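Local structure of high choriolytic enzyme 1 (Oryzias latipes, 3VTG) at residues A[43-48]-A[183-188]; A[84-89]-A[95-100]; A[101-106]-A[151-156]; A[108-113]-A[190-195]. The protein is a zinc metalloprotease of the astacin family that breaks down the inner layer of the fish egg envelope at hatching. All blocks are in the same frame, centred on the assembly; numbering follows the deposited sequence.

Contact 1 (A[43-48]-A[183-188])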
# COMPACT_ATOMS: atom_id res chain seq x y z
N ARG A 43 2.53 13.61 3.54
CA ARG A 43 2.72 14.16 4.88
C ARG A 43 2.15 13.28 5.98
O ARG A 43 2.57 13.38 7.13
CB ARG A 43 2.15 15.58 4.98
CG ARG A 43 3.04 16.64 4.37
CD ARG A 43 2.66 18.04 4.83
NE ARG A 43 1.30 18.42 4.44
CZ ARG A 43 0.94 18.88 3.24
NH1 ARG A 43 1.84 19.03 2.28
NH2 ARG A 43 -0.32 19.18 3.00
N ALA A 44 1.21 12.40 5.63
CA ALA A 44 0.59 11.49 6.60
C ALA A 44 1.60 10.55 7.26
O ALA A 44 1.33 9.97 8.31
CB ALA A 44 -0.52 10.69 5.94
N PHE A 45 2.77 10.39 6.63
CA PHE A 45 3.82 9.52 7.14
C PHE A 45 4.72 10.22 8.17
O PHE A 45 5.44 9.55 8.91
CB PHE A 45 4.65 8.97 5.98
CG PHE A 45 3.90 8.00 5.11
CD1 PHE A 45 3.05 8.46 4.10
CD2 PHE A 45 4.04 6.63 5.29
CE1 PHE A 45 2.35 7.57 3.30
CE2 PHE A 45 3.34 5.73 4.49
CZ PHE A 45 2.50 6.20 3.50
N ASN A 46 4.67 11.55 8.21
CA ASN A 46 5.62 12.34 9.01
C ASN A 46 5.46 12.27 10.52
O ASN A 46 6.46 12.24 11.25
CB ASN A 46 5.60 13.81 8.56
CG ASN A 46 6.10 14.00 7.14
OD1 ASN A 46 6.70 13.10 6.55
ND2 ASN A 46 5.85 15.17 6.58
N GLY A 47 4.22 12.26 11.00
CA GLY A 47 3.94 12.36 12.43
C GLY A 47 4.36 11.16 13.27
O GLY A 47 4.83 11.34 14.40
N LYS A 48 4.20 9.96 12.72
CA LYS A 48 4.39 8.73 13.50
C LYS A 48 5.34 7.70 12.90
O LYS A 48 5.49 6.61 13.44
CB LYS A 48 3.02 8.11 13.85
CG LYS A 48 2.17 8.97 14.77
CD LYS A 48 1.08 8.18 15.47
CE LYS A 48 0.41 9.00 16.56
NZ LYS A 48 1.34 9.31 17.69
N ASN A 183 -9.61 5.71 4.58
CA ASN A 183 -9.59 7.00 5.27
C ASN A 183 -8.18 7.39 5.69
O ASN A 183 -7.75 8.51 5.46
CB ASN A 183 -10.52 6.97 6.48
CG ASN A 183 -11.98 6.81 6.09
OD1 ASN A 183 -12.47 7.48 5.19
ND2 ASN A 183 -12.68 5.90 6.77
N GLY A 184 -7.45 6.45 6.28
CA GLY A 184 -6.10 6.71 6.76
C GLY A 184 -5.45 5.43 7.22
O GLY A 184 -6.06 4.36 7.18
N MET A 185 -4.21 5.54 7.67
CA MET A 185 -3.46 4.38 8.12
C MET A 185 -3.91 3.92 9.50
O MET A 185 -4.16 4.73 10.40
CB MET A 185 -1.96 4.66 8.08
CG MET A 185 -1.43 4.67 6.66
SD MET A 185 0.34 4.96 6.55
CE MET A 185 0.40 6.74 6.65
N SER A 186 -4.05 2.60 9.65
CA SER A 186 -4.41 2.01 10.92
C SER A 186 -3.21 1.97 11.86
O SER A 186 -2.07 2.18 11.45
CB SER A 186 -4.94 0.59 10.71
OG SER A 186 -3.88 -0.31 10.44
N ARG A 187 -3.48 1.68 13.13
CA ARG A 187 -2.42 1.52 14.11
C ARG A 187 -1.39 0.48 13.65
O ARG A 187 -0.18 0.73 13.71
CB ARG A 187 -3.00 1.14 15.47
CG ARG A 187 -2.01 1.20 16.61
CD ARG A 187 -1.52 -0.18 17.02
NE ARG A 187 -2.60 -1.01 17.54
CZ ARG A 187 -2.44 -1.96 18.45
NH1 ARG A 187 -1.24 -2.20 18.95
NH2 ARG A 187 -3.48 -2.67 18.86
N TRP A 188 -1.86 -0.66 13.16
CA TRP A 188 -0.95 -1.69 12.68
C TRP A 188 -0.23 -1.31 11.41
O TRP A 188 0.93 -1.66 11.26
CB TRP A 188 -1.64 -3.05 12.55
CG TRP A 188 -1.95 -3.66 13.90
CD1 TRP A 188 -3.20 -3.97 14.42
CD2 TRP A 188 -1.00 -4.04 14.96
NE1 TRP A 188 -3.10 -4.50 15.68
CE2 TRP A 188 -1.81 -4.56 16.06
CE3 TRP A 188 0.39 -3.99 15.10
CZ2 TRP A 188 -1.23 -5.03 17.24
CZ3 TRP A 188 0.95 -4.47 16.29
CH2 TRP A 188 0.16 -4.97 17.33
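Met185 sets its terminal methyl over the centre of one face of the Phe45 ring. CE stands 3.7 Å from the ring centroid and only 6° off the ring normal, so the CH-pi contact is almost central and all six ring carbons lie at similar distances from the methyl. The sulfur reaches the ring obliquely, near its rim, with SD 3.7 Å from Phe45 CE2; together methyl and sulfur make a Met-aromatic contact in which the two side chains cross at about a right angle. The same methyl fills the corner beside Ala44, lying 3.7 Å from Ala44 O and 4.1 Å from Ala44 CB. Met185 gets there by running straight through CG and then bending at the sulfur (chi3 -83°), which turns CE over the ring.

In the astacin fold this joins the loop after helix 32-43 to the turn that leads into the C-terminal helix 187-196, next to the zinc-binding helix 94-105. Gln98 and Asn102 of that helix border the Met185 side chain, and Ile190 and Ile193 of helix 187-196 line the pocket too. Phe45 meets Phe53 of strand 51-55 edge-to-face. Just beyond Met185, Ser186 is the N-cap of helix 187-196; its OG also bonds Asp148, and its backbone N bonds Asp189 OD2.

Contact 2 (A[84-89]-A[95-100]). With ZN (zinc ion), chain B.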
# COMPACT_ATOMS: atom_id res chain seq x y z
N LEU A 84 4.69 4.94 -9.96
CA LEU A 84 3.53 4.81 -9.08
C LEU A 84 2.41 5.56 -9.79
O LEU A 84 2.54 6.75 -10.07
CB LEU A 84 3.82 5.42 -7.70
CG LEU A 84 2.79 5.25 -6.58
CD1 LEU A 84 3.46 5.39 -5.22
CD2 LEU A 84 1.64 6.24 -6.71
N SER A 85 1.33 4.85 -10.09
CA SER A 85 0.22 5.45 -10.82
C SER A 85 -0.88 5.95 -9.90
O SER A 85 -1.43 5.19 -9.10
CB SER A 85 -0.36 4.46 -11.83
OG SER A 85 -1.40 5.07 -12.57
N ILE A 86 -1.17 7.24 -10.02
CA ILE A 86 -2.35 7.84 -9.43
C ILE A 86 -3.17 8.39 -10.60
O ILE A 86 -2.96 9.52 -11.04
CB ILE A 86 -1.99 8.95 -8.40
CG1 ILE A 86 -1.16 8.39 -7.24
CG2 ILE A 86 -3.24 9.67 -7.88
CD1 ILE A 86 -1.86 7.31 -6.42
N ASN A 87 -4.07 7.57 -11.13
CA ASN A 87 -4.94 8.03 -12.21
C ASN A 87 -5.74 9.24 -11.75
O ASN A 87 -6.34 9.22 -10.67
CB ASN A 87 -5.87 6.93 -12.70
CG ASN A 87 -6.74 7.38 -13.86
OD1 ASN A 87 -7.85 7.87 -13.66
ND2 ASN A 87 -6.23 7.24 -15.08
N ARG A 88 -5.73 10.30 -12.56
CA ARG A 88 -6.38 11.56 -12.21
C ARG A 88 -7.89 11.43 -11.98
O ARG A 88 -8.46 12.19 -11.20
CB ARG A 88 -6.14 12.60 -13.30
CG ARG A 88 -4.68 12.97 -13.51
CD ARG A 88 -4.54 13.91 -14.68
NE ARG A 88 -4.83 15.29 -14.31
CZ ARG A 88 -4.94 16.30 -15.16
NH1 ARG A 88 -4.81 16.09 -16.47
NH2 ARG A 88 -5.18 17.52 -14.71
N GLY A 89 -8.51 10.46 -12.64
CA GLY A 89 -9.95 10.27 -12.57
C GLY A 89 -10.44 9.44 -11.40
O GLY A 89 -11.54 9.66 -10.90
N GLY A 95 -6.36 8.74 1.03
CA GLY A 95 -6.24 7.36 1.49
C GLY A 95 -5.72 6.41 0.43
O GLY A 95 -4.90 5.54 0.72
N ILE A 96 -6.20 6.57 -0.80
CA ILE A 96 -5.73 5.76 -1.92
C ILE A 96 -4.25 6.02 -2.20
O ILE A 96 -3.47 5.07 -2.41
CB ILE A 96 -6.59 6.01 -3.19
CG1 ILE A 96 -8.00 5.43 -2.99
CG2 ILE A 96 -5.93 5.40 -4.43
CD1 ILE A 96 -8.97 5.72 -4.11
N ILE A 97 -3.85 7.29 -2.17
CA ILE A 97 -2.45 7.64 -2.39
C ILE A 97 -1.56 7.04 -1.29
O ILE A 97 -0.51 6.47 -1.59
CB ILE A 97 -2.24 9.17 -2.53
CG1 ILE A 97 -3.03 9.71 -3.73
CG2 ILE A 97 -0.76 9.50 -2.68
CD1 ILE A 97 -3.37 11.19 -3.64
N GLN A 98 -2.01 7.13 -0.04
CA GLN A 98 -1.30 6.52 1.08
C GLN A 98 -1.15 5.01 0.92
O GLN A 98 -0.08 4.45 1.20
CB GLN A 98 -2.00 6.84 2.40
CG GLN A 98 -1.96 8.30 2.80
CD GLN A 98 -2.78 8.56 4.05
OE1 GLN A 98 -2.60 7.90 5.07
NE2 GLN A 98 -3.69 9.53 3.98
N HIS A 99 -2.22 4.36 0.47
CA HIS A 99 -2.22 2.93 0.14
C HIS A 99 -1.13 2.62 -0.85
O HIS A 99 -0.33 1.69 -0.65
CB HIS A 99 -3.61 2.55 -0.37
CG HIS A 99 -3.73 1.14 -0.91
ND1 HIS A 99 -4.42 0.18 -0.26
CD2 HIS A 99 -3.27 0.57 -2.09
CE1 HIS A 99 -4.38 -0.96 -0.98
NE2 HIS A 99 -3.67 -0.72 -2.10
N GLU A 100 -1.05 3.40 -1.93
CA GLU A 100 -0.03 3.18 -2.96
C GLU A 100 1.39 3.41 -2.44
O GLU A 100 2.31 2.65 -2.76
CB GLU A 100 -0.29 4.05 -4.20
CG GLU A 100 -1.60 3.75 -4.92
CD GLU A 100 -1.80 2.27 -5.25
OE1 GLU A 100 -0.80 1.54 -5.44
OE2 GLU A 100 -2.97 1.85 -5.32
ZN ZN B . -3.11 -2.03 -3.59
O HOH W 1 -2.76 -0.86 -5.33
O HOH W 2 -5.24 -1.91 -4.45
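Ile86 and Leu84 pack on the zinc-binding helix mainly through aliphatic contacts; no hydrogen bond joins the two segments. Strand residues 84-86 run nearly antiparallel to the helix (170°), with the two short axes 9.5 Å apart. Ile86 CD1 wedges between two residues one helical turn apart: it lies 3.8 Å from Ile97 CG1, the two isoleucines crossing at about a right angle, and 3.9 Å from Glu100 CG, where the Ile86 and Glu100 side chains run past each other in opposite directions. Leu84, with CG anti to its backbone N (chi1 -173°), puts CD2 3.8 Å from Glu100 CB, while its other methyl, CD1, comes close to the Glu100 carbonyl. The stalk of Glu100 is thus bedded on both strand residues.

Polar bonds flank this packing. Asn87 OD1 accepts from Gly89 N in an Asx turn, and Asn87 ND2 and Ser85 OG both bond the backbone around residues 68-70. At the helix, a bend in the Glu100 chain (chi2 -51°) brings the carboxylate up to the zinc site, where OE2 accepts from water 1 at 2.7 Å.

Metal bonds complete the site. His99 NE2 binds the zinc at 2.1 Å, water 1 is a ligand as well, and His103 and His109 supply the other protein ligands. Glu100 is the predicted active-site residue of the HExxH helix; a buried greasy stalk and a carboxylate bonded to the metal's own water are consistent with its activating that water for peptide hydrolysis.

Contact 3 (A[101-106]-A[151-156]). With ZN (zinc ion), chain B.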
# COMPACT_ATOMS: atom_id res chain seq x y z
N LEU A 101 1.57 4.46 -1.64
CA LEU A 101 2.87 4.74 -1.03
C LEU A 101 3.31 3.60 -0.11
O LEU A 101 4.50 3.28 -0.03
CB LEU A 101 2.84 6.08 -0.30
CG LEU A 101 2.69 7.32 -1.18
CD1 LEU A 101 2.31 8.53 -0.34
CD2 LEU A 101 3.95 7.62 -1.99
N ASN A 102 2.35 2.97 0.57
CA ASN A 102 2.64 1.78 1.38
C ASN A 102 3.13 0.59 0.55
O ASN A 102 4.01 -0.15 1.01
CB ASN A 102 1.44 1.40 2.25
CG ASN A 102 1.48 2.06 3.60
OD1 ASN A 102 2.26 1.67 4.47
ND2 ASN A 102 0.64 3.08 3.79
N HIS A 103 2.58 0.40 -0.65
CA HIS A 103 3.12 -0.59 -1.58
C HIS A 103 4.57 -0.29 -1.88
O HIS A 103 5.42 -1.18 -1.83
CB HIS A 103 2.35 -0.63 -2.89
CG HIS A 103 1.03 -1.38 -2.84
ND1 HIS A 103 0.89 -2.58 -2.25
CD2 HIS A 103 -0.21 -1.06 -3.39
CE1 HIS A 103 -0.38 -3.00 -2.39
NE2 HIS A 103 -1.05 -2.07 -3.09
N ALA A 104 4.86 0.98 -2.19
CA ALA A 104 6.22 1.41 -2.50
C ALA A 104 7.18 1.15 -1.33
O ALA A 104 8.37 0.89 -1.54
CB ALA A 104 6.25 2.88 -2.90
N LEU A 105 6.66 1.19 -0.11
CA LEU A 105 7.46 0.86 1.08
C LEU A 105 7.75 -0.64 1.23
O LEU A 105 8.70 -1.02 1.92
CB LEU A 105 6.80 1.39 2.35
CG LEU A 105 6.73 2.91 2.54
CD1 LEU A 105 6.03 3.22 3.86
CD2 LEU A 105 8.11 3.54 2.49
N GLY A 106 6.93 -1.47 0.59
CA GLY A 106 7.12 -2.92 0.62
C GLY A 106 5.96 -3.72 1.18
O GLY A 106 6.10 -4.92 1.44
N SER A 151 -6.90 -2.38 8.23
CA SER A 151 -5.73 -1.92 7.48
C SER A 151 -6.13 -1.19 6.21
O SER A 151 -7.04 -1.61 5.50
CB SER A 151 -4.81 -3.09 7.12
OG SER A 151 -3.80 -2.66 6.21
N ILE A 152 -5.40 -0.11 5.90
CA ILE A 152 -5.58 0.62 4.65
C ILE A 152 -5.21 -0.26 3.45
O ILE A 152 -5.47 0.10 2.30
CB ILE A 152 -4.76 1.94 4.67
CG1 ILE A 152 -5.37 2.99 3.73
CG2 ILE A 152 -3.28 1.67 4.38
CD1 ILE A 152 -4.73 4.36 3.83
N MET A 153 -4.61 -1.42 3.72
CA MET A 153 -4.20 -2.36 2.68
C MET A 153 -5.20 -3.50 2.43
O MET A 153 -4.97 -4.35 1.57
CB MET A 153 -2.82 -2.96 3.01
CG MET A 153 -1.72 -1.93 3.27
SD MET A 153 -1.56 -0.67 1.98
CE MET A 153 -0.87 -1.63 0.64
N HIS A 154 -6.30 -3.51 3.18
CA HIS A 154 -7.30 -4.57 3.03
C HIS A 154 -8.30 -4.22 1.96
O HIS A 154 -8.85 -3.12 1.97
CB HIS A 154 -8.03 -4.79 4.35
CG HIS A 154 -8.62 -6.18 4.50
ND1 HIS A 154 -9.56 -6.66 3.66
CD2 HIS A 154 -8.37 -7.18 5.42
CE1 HIS A 154 -9.88 -7.92 4.03
NE2 HIS A 154 -9.16 -8.24 5.11
N TYR A 155 -8.53 -5.14 1.04
CA TYR A 155 -9.60 -5.01 0.05
C TYR A 155 -10.97 -4.92 0.72
O TYR A 155 -11.19 -5.53 1.78
CB TYR A 155 -9.62 -6.23 -0.87
CG TYR A 155 -8.71 -6.22 -2.09
CD1 TYR A 155 -7.69 -5.27 -2.25
CD2 TYR A 155 -8.86 -7.18 -3.08
CE1 TYR A 155 -6.86 -5.29 -3.36
CE2 TYR A 155 -8.05 -7.21 -4.20
CZ TYR A 155 -7.05 -6.26 -4.34
OH TYR A 155 -6.25 -6.30 -5.45
N GLY A 156 -11.88 -4.18 0.10
CA GLY A 156 -13.29 -4.21 0.49
C GLY A 156 -13.91 -5.56 0.14
O GLY A 156 -13.35 -6.32 -0.67
ZN ZN B . -3.11 -2.03 -3.59
O HOH W 1 -2.76 -0.86 -5.33
O HOH W 2 -5.24 -1.91 -4.45
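Met153 places its methyl over one face of the imidazole of the zinc ligand His103. CE is 3.6 Å from the ring centroid, 21° off the ring normal, and displaced toward the CE1-ND1 side, with CE1 nearest at 3.4 Å. The sulfur stays farther from the ring and packs instead on the helix residue before, SD lying 3.7 Å from Asn102 CB. Two successive bends (chi2 -52°, chi3 -71°) fold the methionine back on itself, so that a compact hook fills the space between turn and helix 94-105.

Around this tight core the contact thins. Ile152 reaches Asn102 only at 4.2 Å, from CG2 to ND2, and that amide is engaged by Gln98 O within its own helix. Toward the metal the site becomes wet: beyond His103 NE2, bound to zinc at 2.1 Å, two waters complete the coordination with His99 and His109. Partly exposed Tyr155 stands on this side; its OH is 5.6 Å from the zinc, too far to be a ligand here, although the tyrosine that follows the methionine turn can bind the metal in relatives.

The turn is braced by its own bonds: a type I beta turn spans Ser151 to His154, and Ser151 OG accepts from Met153 N in an ST turn. This is the Met-turn of the metzincins, to which astacins belong. Its contact with His103 is nonpolar, whereas Ile152 O bonds ND1 of a second zinc ligand, His99. With His103 ND1 bonded to Phe107 O, the His103 imidazole is held over its face and at the nitrogen remote from zinc.

Contact 4 (A[108-113]-A[190-195]). With ZN (zinc ion), chain B.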
# COMPACT_ATOMS: atom_id res chain seq x y z
N GLN A 108 2.07 -5.41 1.21
CA GLN A 108 1.12 -6.06 0.31
C GLN A 108 -0.29 -6.01 0.88
O GLN A 108 -0.49 -5.59 2.02
CB GLN A 108 1.56 -7.51 0.07
CG GLN A 108 2.99 -7.61 -0.46
CD GLN A 108 3.51 -9.02 -0.52
OE1 GLN A 108 4.20 -9.47 0.39
NE2 GLN A 108 3.18 -9.73 -1.58
N HIS A 109 -1.27 -6.41 0.08
CA HIS A 109 -2.66 -6.41 0.52
C HIS A 109 -2.89 -7.32 1.68
O HIS A 109 -2.37 -8.45 1.71
CB HIS A 109 -3.60 -6.76 -0.63
CG HIS A 109 -3.57 -5.75 -1.76
ND1 HIS A 109 -3.46 -6.11 -3.05
CD2 HIS A 109 -3.62 -4.36 -1.74
CE1 HIS A 109 -3.44 -5.01 -3.82
NE2 HIS A 109 -3.55 -3.94 -3.01
N GLU A 110 -3.67 -6.84 2.65
CA GLU A 110 -3.91 -7.57 3.90
C GLU A 110 -4.47 -8.98 3.68
O GLU A 110 -4.05 -9.92 4.35
CB GLU A 110 -4.83 -6.76 4.82
CG GLU A 110 -4.86 -7.24 6.26
CD GLU A 110 -3.58 -6.93 7.03
OE1 GLU A 110 -2.61 -6.41 6.44
OE2 GLU A 110 -3.54 -7.23 8.24
N GLN A 111 -5.40 -9.11 2.73
CA GLN A 111 -6.07 -10.39 2.50
C GLN A 111 -5.14 -11.47 1.92
O GLN A 111 -5.53 -12.62 1.81
CB GLN A 111 -7.32 -10.22 1.63
CG GLN A 111 -7.08 -10.05 0.13
CD GLN A 111 -6.74 -8.62 -0.27
OE1 GLN A 111 -6.86 -7.69 0.53
NE2 GLN A 111 -6.31 -8.45 -1.51
N THR A 112 -3.92 -11.08 1.56
CA THR A 112 -2.93 -12.04 1.04
C THR A 112 -1.92 -12.50 2.09
O THR A 112 -1.02 -13.28 1.79
CB THR A 112 -2.18 -11.50 -0.20
OG1 THR A 112 -1.28 -10.45 0.19
CG2 THR A 112 -3.15 -11.00 -1.26
N ARG A 113 -2.07 -12.02 3.33
CA ARG A 113 -1.22 -12.47 4.43
C ARG A 113 -1.24 -13.99 4.57
O ARG A 113 -2.26 -14.63 4.29
CB ARG A 113 -1.67 -11.85 5.75
CG ARG A 113 -1.16 -10.44 6.02
CD ARG A 113 -1.75 -9.88 7.30
NE ARG A 113 -1.45 -10.71 8.47
CZ ARG A 113 -0.66 -10.35 9.48
NH1 ARG A 113 -0.06 -9.16 9.49
NH2 ARG A 113 -0.47 -11.18 10.49
N ILE A 190 0.85 1.70 10.70
CA ILE A 190 1.92 2.56 11.20
C ILE A 190 3.00 1.74 11.91
O ILE A 190 4.20 1.93 11.67
CB ILE A 190 1.36 3.69 12.10
CG1 ILE A 190 0.51 4.67 11.27
CG2 ILE A 190 2.46 4.41 12.86
CD1 ILE A 190 1.27 5.45 10.21
N THR A 191 2.58 0.82 12.77
CA THR A 191 3.50 -0.03 13.52
C THR A 191 4.38 -0.84 12.56
O THR A 191 5.59 -0.94 12.75
CB THR A 191 2.74 -0.96 14.49
OG1 THR A 191 2.02 -0.16 15.44
CG2 THR A 191 3.70 -1.88 15.24
N ARG A 192 3.77 -1.40 11.51
CA ARG A 192 4.49 -2.20 10.53
C ARG A 192 5.60 -1.42 9.82
O ARG A 192 6.70 -1.93 9.65
CB ARG A 192 3.52 -2.79 9.50
CG ARG A 192 2.66 -3.91 10.03
CD ARG A 192 1.46 -4.11 9.14
NE ARG A 192 0.54 -5.10 9.67
CZ ARG A 192 -0.63 -5.41 9.13
NH1 ARG A 192 -1.04 -4.79 8.03
NH2 ARG A 192 -1.39 -6.33 9.69
N ILE A 193 5.30 -0.18 9.42
CA ILE A 193 6.30 0.70 8.83
C ILE A 193 7.48 0.87 9.80
O ILE A 193 8.64 0.72 9.42
CB ILE A 193 5.71 2.07 8.45
CG1 ILE A 193 4.66 1.92 7.33
CG2 ILE A 193 6.81 3.04 8.04
CD1 ILE A 193 3.75 3.12 7.17
N ASN A 194 7.15 1.17 11.05
CA ASN A 194 8.16 1.42 12.08
C ASN A 194 9.02 0.20 12.40
O ASN A 194 10.22 0.34 12.66
CB ASN A 194 7.52 2.00 13.34
CG ASN A 194 7.04 3.42 13.15
OD1 ASN A 194 6.09 3.86 13.80
ND2 ASN A 194 7.68 4.15 12.25
N VAL A 195 8.42 -0.99 12.37
CA VAL A 195 9.17 -2.22 12.60
C VAL A 195 10.07 -2.55 11.40
O VAL A 195 11.26 -2.81 11.57
CB VAL A 195 8.25 -3.41 12.96
CG1 VAL A 195 9.04 -4.71 13.07
CG2 VAL A 195 7.51 -3.15 14.27
ZN ZN B . -3.11 -2.03 -3.59
O HOH W 1 -2.76 -0.86 -5.33
O HOH W 2 -5.24 -1.91 -4.45
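Glu110 opens a short 3-10 segment, 110-112, whose bonds Thr112 N to His109 O and Arg113 N to Glu110 O wind the chain tightly, while its partner Arg192 projects from the regular helix 187-196. The two side chains meet in a buried, end-on salt bridge. Each terminal nitrogen of Arg192 takes one carboxylate oxygen: NH2 to OE2 at 2.7 Å, close to straight (164°) and on the syn lone pair, and NH1 to OE1 at 2.8 Å, more bent and tilted out of both planes. Carboxylate and guanidinium are nearly coplanar, 23° apart. Arg192 spans the gap with a chain extended from CG to NE, whereas Glu110 kinks at chi2 (72°) to present its oxygens.

A second arginine joins the cluster. Arg113 NH1 lies 3.1 Å from Arg192 NH2, two donors that do not bond; Asp115 forms a salt bridge with Arg113 NH2, and the carboxylates of Glu110 and Asp115 probably offset the two positive charges. Further bonds fix the groups: Asp148 N donates to Glu110 OE2, and Arg192 NE bonds Thr145 OG1. The grip on Glu110 is therefore shared between the C-terminal helix and the loop around Asp148.

Directly before Glu110, His109 NE2 binds the zinc at 2.0 Å, and His109 O accepts from both Thr112 N and Thr112 OG1. His109 and Glu110 together end the extended zinc-binding motif HExxHxxGxxHE, in which the glutamate after the third histidine is the residue characteristic of the astacin family.

How the contacts relate
Contacts 2 and 3 share helix 94-105, the first at its N-terminal half and the second at its end, with centres 11 Å apart. Contact 3 follows contact 2 along the chain, whereas contacts 3 and 4 interleave; their centres are only 7 Å apart, and a backbone hydrogen bond, Glu110 N to Met153 O at 3.0 Å, joins them. Contacts 1 and 4 both use helix 187-196. Contact 1 encloses contacts 2 and 3 in sequence and touches both through Gln98 and Asn102. Contacts 2, 3 and 4 each hold one zinc histidine: helix 94-105 gives two ligands and the loop tied to the C-terminal helix the third, with the Met-turn packed against them.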